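Local coordinates for putative epoxide hydrolase protein (PDB 5BOV) that is a putative epoxide hydrolase of the alpha/beta hydrolase fold, possibly with monoacylglycerol lipase activity, at residues L240-T244 and K268-K272. Sequence-based numbering, arbitrary orientation.
Sequences LPPIT and KFTGK
Ile243 and Phe269 form a single parallel bridge between two loop segments that run in nearly the same direction, 13° apart, with Ile243 CA and Phe269 CA 4.9 Å from each other. Ile243 N donates to Lys268 O (2.9 Å), and Ile243 O receives Thr270 N, also at 2.9 Å, so one residue uses both its backbone polar groups on the two neighbours of Phe269. Phe269 CA lies 3.3 Å from the same Ile243 O in a CA-H...O contact. On the buried flank, the side chains of Ile243 and Phe269 lie side by side and point the same way. Ile243 CD1 meets Phe269 CE1 obliquely at 3.8 Å, while CB and CG2 of the isoleucine rest against CD1 of the ring. Tyr136 touches both side chains, and helix 111-122 packs on Ile243 through Ala120 and Ala121. Lys268 bends at chi2 and chi3, which turns its chain back toward the start of 240-244 and brings NZ to Leu240 O at 2.8 Å, tilted 20° from the carbonyl plane. The ammonium also makes a cation-pi contact with Tyr136. On the exposed flank, CG2 of Thr270 sits 3.7 Å from Pro242 CB, and its OG1 faces CG2 of Thr244. Farther along, a water donates to Thr244 O and accepts from Lys272 N, bridging the segments just before Lys272 takes up backbone pairing with Thr247. Together these bonds join the loops that lead into the adjacent parallel strands 247-252 and 273-278, extending their pairing past the N-terminal ends of the strands, at the border of the sheet where 273-278 is outermost. Leu240 follows helix 231-238 with a positive phi, and the lysine ammonium supplies its carbonyl with a charged donor just where helical geometry stops.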
ATOM      1  N   LEU A 240     -13.535  12.304  -4.765  1.00 13.39           N
ATOM      2  CA  LEU A 240     -12.172  12.693  -4.443  1.00 12.85           C
ATOM      3  C   LEU A 240     -12.131  13.560  -3.202  1.00 12.45           C
ATOM      4  O   LEU A 240     -11.655  14.693  -3.249  1.00 13.42           O
ATOM      5  CB  LEU A 240     -11.466  13.324  -5.615  1.00 13.25           C
ATOM      6  CG  LEU A 240     -11.560  12.578  -6.967  1.00 14.31           C
ATOM      7  CD1 LEU A 240     -10.752  13.347  -8.031  1.00 15.18           C
ATOM      8  CD2 LEU A 240     -11.112  11.153  -6.839  1.00 14.28           C
ATOM      9  N   PRO A 241     -12.604  13.044  -2.083  1.00 12.02           N
ATOM     10  CA  PRO A 241     -12.635  13.812  -0.867  1.00 12.17           C
ATOM     11  C   PRO A 241     -11.231  14.192  -0.373  1.00 12.16           C
ATOM     12  O   PRO A 241     -10.331  13.386  -0.447  1.00 11.16           O
ATOM     13  CB  PRO A 241     -13.306  12.863   0.120  1.00 12.61           C
ATOM     14  CG  PRO A 241     -12.922  11.527  -0.372  1.00 12.32           C
ATOM     15  CD  PRO A 241     -13.041  11.665  -1.844  1.00 11.96           C
ATOM     16  N   PRO A 242     -11.064  15.364   0.200  1.00 12.18           N
ATOM     17  CA  PRO A 242      -9.748  15.715   0.686  1.00 12.38           C
ATOM     18  C   PRO A 242      -9.423  15.029   2.001  1.00 12.15           C
ATOM     19  O   PRO A 242     -10.322  14.509   2.675  1.00 12.69           O
ATOM     20  CB  PRO A 242      -9.879  17.216   0.915  1.00 13.51           C
ATOM     21  CG  PRO A 242     -11.321  17.437   1.219  1.00 13.96           C
ATOM     22  CD  PRO A 242     -12.013  16.503   0.261  1.00 13.56           C
ATOM     23  N   ILE A 243      -8.125  14.934   2.282  1.00 11.48           N
ATOM     24  CA  ILE A 243      -7.665  14.350   3.548  1.00 11.23           C
ATOM     25  C   ILE A 243      -7.387  15.498   4.490  1.00 10.86           C
ATOM     26  O   ILE A 243      -6.598  16.436   4.192  1.00 10.69           O
ATOM     27  CB  ILE A 243      -6.435  13.493   3.264  1.00 11.35           C
ATOM     28  CG1 ILE A 243      -6.939  12.204   2.572  1.00 11.57           C
ATOM     29  CG2 ILE A 243      -5.732  13.153   4.562  1.00 11.44           C
ATOM     30  CD1 ILE A 243      -5.897  11.429   1.874  1.00 11.59           C
ATOM     31  N   THR A 244      -7.968  15.416   5.671  1.00 10.79           N
ATOM     32  CA  THR A 244      -7.934  16.499   6.631  1.00 11.16           C
ATOM     33  C   THR A 244      -6.849  16.346   7.716  1.00 10.97           C
ATOM     34  O   THR A 244      -6.591  17.257   8.503  1.00 11.58           O
ATOM     35  CB  THR A 244      -9.315  16.617   7.367  1.00 12.09           C
ATOM     36  OG1 THR A 244      -9.552  15.446   8.155  1.00 12.22           O
ATOM     37  CG2 THR A 244     -10.425  16.858   6.387  1.00 12.81           C
ATOM     38  N   LYS A 268      -5.304  18.503  -2.207  1.00 10.89           N
ATOM     39  CA  LYS A 268      -6.046  17.369  -1.680  1.00 11.09           C
ATOM     40  C   LYS A 268      -5.796  17.143  -0.212  1.00 11.00           C
ATOM     41  O   LYS A 268      -6.504  16.319   0.389  1.00 11.20           O
ATOM     42  CB  LYS A 268      -5.701  16.108  -2.427  1.00 12.04           C
ATOM     43  CG  LYS A 268      -5.862  16.177  -3.921  1.00 13.49           C
ATOM     44  CD  LYS A 268      -7.226  16.674  -4.294  1.00 14.25           C
ATOM     45  CE  LYS A 268      -8.349  15.748  -3.899  1.00 14.75           C
ATOM     46  NZ  LYS A 268      -9.661  16.319  -4.350  1.00 16.54           N
ATOM     47  N   PHE A 269      -4.928  17.905   0.415  1.00 10.27           N
ATOM     48  CA  PHE A 269      -4.604  17.706   1.831  1.00 10.26           C
ATOM     49  C   PHE A 269      -4.907  19.068   2.517  1.00 10.80           C
ATOM     50  O   PHE A 269      -4.195  20.064   2.255  1.00 11.18           O
ATOM     51  CB  PHE A 269      -3.171  17.344   1.951  1.00 10.07           C
ATOM     52  CG  PHE A 269      -2.845  16.040   1.297  1.00  9.94           C
ATOM     53  CD1 PHE A 269      -3.128  14.841   1.950  1.00 10.00           C
ATOM     54  CD2 PHE A 269      -2.377  16.022   0.026  1.00 10.06           C
ATOM     55  CE1 PHE A 269      -2.889  13.646   1.295  1.00  9.86           C
ATOM     56  CE2 PHE A 269      -2.125  14.781  -0.622  1.00  9.66           C
ATOM     57  CZ  PHE A 269      -2.356  13.623   0.037  1.00  9.33           C
ATOM     58  N   THR A 270      -6.008  19.106   3.248  1.00 11.13           N
ATOM     59  CA  THR A 270      -6.544  20.333   3.741  1.00 12.02           C
ATOM     60  C   THR A 270      -6.149  20.671   5.165  1.00 12.76           C
ATOM     61  O   THR A 270      -6.595  21.709   5.651  1.00 13.01           O
ATOM     62  CB  THR A 270      -8.071  20.351   3.592  1.00 12.67           C
ATOM     63  OG1 THR A 270      -8.640  19.182   4.193  1.00 12.65           O
ATOM     64  CG2 THR A 270      -8.462  20.389   2.131  1.00 12.52           C
ATOM     65  N   GLY A 271      -5.409  19.758   5.835  1.00 12.66           N
ATOM     66  CA  GLY A 271      -4.866  20.048   7.132  1.00 12.78           C
ATOM     67  C   GLY A 271      -3.402  20.416   7.044  1.00 12.80           C
ATOM     68  O   GLY A 271      -2.922  21.021   6.103  1.00 12.82           O
ATOM     69  N   LYS A 272      -2.675  20.118   8.112  1.00 12.77           N
ATOM     70  CA  LYS A 272      -1.250  20.348   8.149  1.00 13.56           C
ATOM     71  C   LYS A 272      -0.625  19.485   7.092  1.00 12.00           C
ATOM     72  O   LYS A 272      -1.064  18.356   6.876  1.00 11.61           O
ATOM     73  CB  LYS A 272      -0.727  19.955   9.540  1.00 16.21           C
ATOM     74  CG  LYS A 272      -1.257  20.907  10.597  1.00 20.68           C
ATOM     75  CD  LYS A 272      -0.720  20.481  11.924  1.00 26.41           C
ATOM     76  CE  LYS A 272      -1.026  21.555  12.960  1.00 30.85           C
ATOM     77  NZ  LYS A 272      -0.367  21.268  14.264  1.00 34.66           N
TER
HETATM   78  O   HOH W   1      -4.405  18.517  10.078  1.00 18.66           O